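Local structure of ABC-type transport system, molybdenum-specific extracellular solute-binding protein (Clostridium difficile, 4KD5) at residues K103-D108 with L134-K139. The protein probably binds molybdate or tungstate outside the cell and delivers it to an ABC transporter for uptake. Sequence-based numbering, arbitrary orientation.
With SBT (2-butanol), chain I; FMT (formic acid), chain E.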
loop_
_atom_site.group_PDB
_atom_site.type_symbol
_atom_site.label_atom_id
_atom_site.label_comp_id
_atom_site.label_asym_id
_atom_site.label_seq_id
_atom_site.Cartn_x
_atom_site.Cartn_y
_atom_site.Cartn_z
ATOM N N LYS A 103 -33.346 18.289 -33.681
ATOM C CA LYS A 103 -34.497 18.350 -34.578
ATOM C C LYS A 103 -34.176 19.167 -35.827
ATOM O O LYS A 103 -34.709 18.907 -36.905
ATOM C CB LYS A 103 -35.717 18.937 -33.851
ATOM C CG LYS A 103 -36.917 17.994 -33.783
ATOM C CD LYS A 103 -37.953 18.413 -32.731
ATOM C CE LYS A 103 -38.755 19.645 -33.138
ATOM N NZ LYS A 103 -38.155 20.910 -32.630
ATOM N N ASP A 104 -33.282 20.140 -35.674
ATOM C CA ASP A 104 -32.907 21.036 -36.765
ATOM C C ASP A 104 -32.025 20.376 -37.831
ATOM O O ASP A 104 -31.730 20.984 -38.859
ATOM C CB ASP A 104 -32.215 22.282 -36.206
ATOM C CG ASP A 104 -33.128 23.109 -35.322
ATOM O OD1 ASP A 104 -32.896 24.331 -35.215
ATOM O OD2 ASP A 104 -34.074 22.540 -34.737
ATOM N N LEU A 105 -31.604 19.138 -37.583
ATOM C CA LEU A 105 -30.824 18.388 -38.567
ATOM C C LEU A 105 -31.665 18.071 -39.804
ATOM O O LEU A 105 -31.158 18.033 -40.922
ATOM C CB LEU A 105 -30.289 17.083 -37.971
ATOM C CG LEU A 105 -29.242 17.114 -36.864
ATOM C CD1 LEU A 105 -28.815 15.702 -36.498
ATOM C CD2 LEU A 105 -28.040 17.911 -37.307
ATOM N N THR A 106 -32.958 17.851 -39.589
ATOM C CA THR A 106 -33.867 17.437 -40.656
ATOM C C THR A 106 -34.400 18.625 -41.461
ATOM O O THR A 106 -34.857 18.467 -42.592
ATOM C CB THR A 106 -35.046 16.642 -40.087
ATOM O OG1 THR A 106 -34.637 15.972 -38.890
ATOM C CG2 THR A 106 -35.534 15.621 -41.092
ATOM N N THR A 107 -34.338 19.813 -40.865
ATOM C CA THR A 107 -34.855 21.031 -41.489
ATOM C C THR A 107 -33.907 21.576 -42.553
ATOM O O THR A 107 -32.799 21.075 -42.723
ATOM C CB THR A 107 -35.117 22.130 -40.439
ATOM O OG1 THR A 107 -33.893 22.806 -40.130
ATOM C CG2 THR A 107 -35.689 21.527 -39.171
ATOM N N ASP A 108 -34.351 22.615 -43.253
ATOM C CA ASP A 108 -33.538 23.268 -44.275
ATOM C C ASP A 108 -32.546 24.251 -43.662
ATOM O O ASP A 108 -31.723 24.831 -44.369
ATOM C CB ASP A 108 -34.428 24.003 -45.279
ATOM C CG ASP A 108 -34.480 23.316 -46.632
ATOM O OD1 ASP A 108 -33.667 23.669 -47.514
ATOM O OD2 ASP A 108 -35.340 22.430 -46.820
ATOM N N LEU A 134 -31.000 6.547 -34.611
ATOM C CA LEU A 134 -32.082 7.525 -34.704
ATOM C C LEU A 134 -32.748 7.509 -36.088
ATOM O O LEU A 134 -33.628 8.328 -36.365
ATOM C CB LEU A 134 -31.584 8.936 -34.379
ATOM C CG LEU A 134 -31.260 9.245 -32.921
ATOM C CD1 LEU A 134 -30.661 10.633 -32.787
ATOM C CD2 LEU A 134 -32.508 9.149 -32.075
ATOM N N ASN A 135 -32.318 6.579 -36.941
ATOM C CA ASN A 135 -32.877 6.411 -38.281
ATOM C C ASN A 135 -32.765 7.674 -39.134
ATOM O O ASN A 135 -33.663 7.996 -39.905
ATOM C CB ASN A 135 -34.337 5.954 -38.197
ATOM C CG ASN A 135 -34.572 4.948 -37.088
ATOM O OD1 ASN A 135 -33.886 3.932 -36.999
ATOM N ND2 ASN A 135 -35.534 5.242 -36.218
ATOM N N LEU A 136 -31.648 8.379 -38.990
ATOM C CA LEU A 136 -31.428 9.633 -39.694
ATOM C C LEU A 136 -30.321 9.509 -40.730
ATOM O O LEU A 136 -30.107 10.422 -41.527
ATOM C CB LEU A 136 -31.084 10.747 -38.703
ATOM C CG LEU A 136 -32.143 11.153 -37.683
ATOM C CD1 LEU A 136 -31.652 12.304 -36.822
ATOM C CD2 LEU A 136 -33.417 11.541 -38.391
ATOM N N LYS A 137 -29.618 8.380 -40.718
ATOM C CA LYS A 137 -28.417 8.227 -41.537
ATOM C C LYS A 137 -28.675 8.300 -43.042
ATOM O O LYS A 137 -27.866 8.860 -43.783
ATOM C CB LYS A 137 -27.668 6.935 -41.197
ATOM C CG LYS A 137 -26.201 6.987 -41.585
ATOM C CD LYS A 137 -25.597 5.603 -41.741
ATOM C CE LYS A 137 -24.265 5.690 -42.473
ATOM N NZ LYS A 137 -23.619 4.363 -42.691
ATOM N N ASP A 138 -29.791 7.738 -43.498
ATOM C CA ASP A 138 -30.130 7.799 -44.919
ATOM C C ASP A 138 -30.609 9.186 -45.340
ATOM O O ASP A 138 -30.109 9.743 -46.315
ATOM C CB ASP A 138 -31.171 6.729 -45.287
ATOM C CG ASP A 138 -30.551 5.500 -45.933
ATOM O OD1 ASP A 138 -31.236 4.456 -46.004
ATOM O OD2 ASP A 138 -29.385 5.578 -46.366
ATOM N N LYS A 139 -31.566 9.736 -44.596
ATOM C CA LYS A 139 -32.127 11.057 -44.893
ATOM C C LYS A 139 -31.064 12.151 -44.994
ATOM O O LYS A 139 -31.215 13.106 -45.748
ATOM C CB LYS A 139 -33.161 11.453 -43.828
ATOM C CG LYS A 139 -34.359 10.517 -43.722
ATOM C CD LYS A 139 -35.323 10.923 -42.599
ATOM C CE LYS A 139 -36.216 12.100 -42.991
ATOM N NZ LYS A 139 -37.479 12.141 -42.186
HETATM C C1 SBT I . -38.511 21.164 -43.624
HETATM C C2 SBT I . -38.442 22.683 -43.695
HETATM C C3 SBT I . -38.114 23.286 -42.337
HETATM C C4 SBT I . -39.151 22.891 -41.308
HETATM O OH SBT I . -37.438 23.066 -44.635
HETATM C C FMT E . -34.322 17.172 -29.798
HETATM O O1 FMT E . -33.451 16.316 -29.649
HETATM O O2 FMT E . -34.132 18.261 -30.338
#
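No flat group lies between the two segments: L105 meets L136 methyl to methyl, and the T106 methyl meets the end of the K139 chain, CE and NZ. The carboxylate of D108 sits apart from this meeting and approaches 2-butanol with OD2, in a weak hydrogen bond. The contact belongs to the type 2 periplasmic-binding-protein fold, in the lobe containing the β-α-β crossover from strand 113-116 through helix 122-133 to strand 144-147. Residues 103-108 lead toward the first of these parallel strands and 134-139 toward the second, so the two loops meet on the side where both strands begin.

The inner pair is tip to tip. CD1 of L105 stands 4.4 Å from CD1 of L136; in each leucine this methyl is anti to CA, which extends both side chains into the interface. L105 also touches V164 and F166 of strand 164-168, while its carbonyl oxygen accepts a hydrogen bond from K143 NZ. Nearer the solvent, the lysine chain of K139 passes slantwise by T106. A bend at chi3 (78°) swings its end round so that CE and NZ both lie 4.1 Å from T106 CG2.

Each loop is also fixed from its own side. N135 ends helix 122-133 in a Schellman motif, and K137 reaches back to form a salt bridge with D128 of that helix. Beyond the touching residues, 2-butanol packs C3 against T107 CB at 3.7 Å, and its hydroxyl also takes a weak hydrogen bond from the backbone N of D108. T107 itself closes the turn: OG1 receives a hydrogen bond from K109 N and donates to D104 O at 3.1 Å, lying 33° from the plane of that carbonyl.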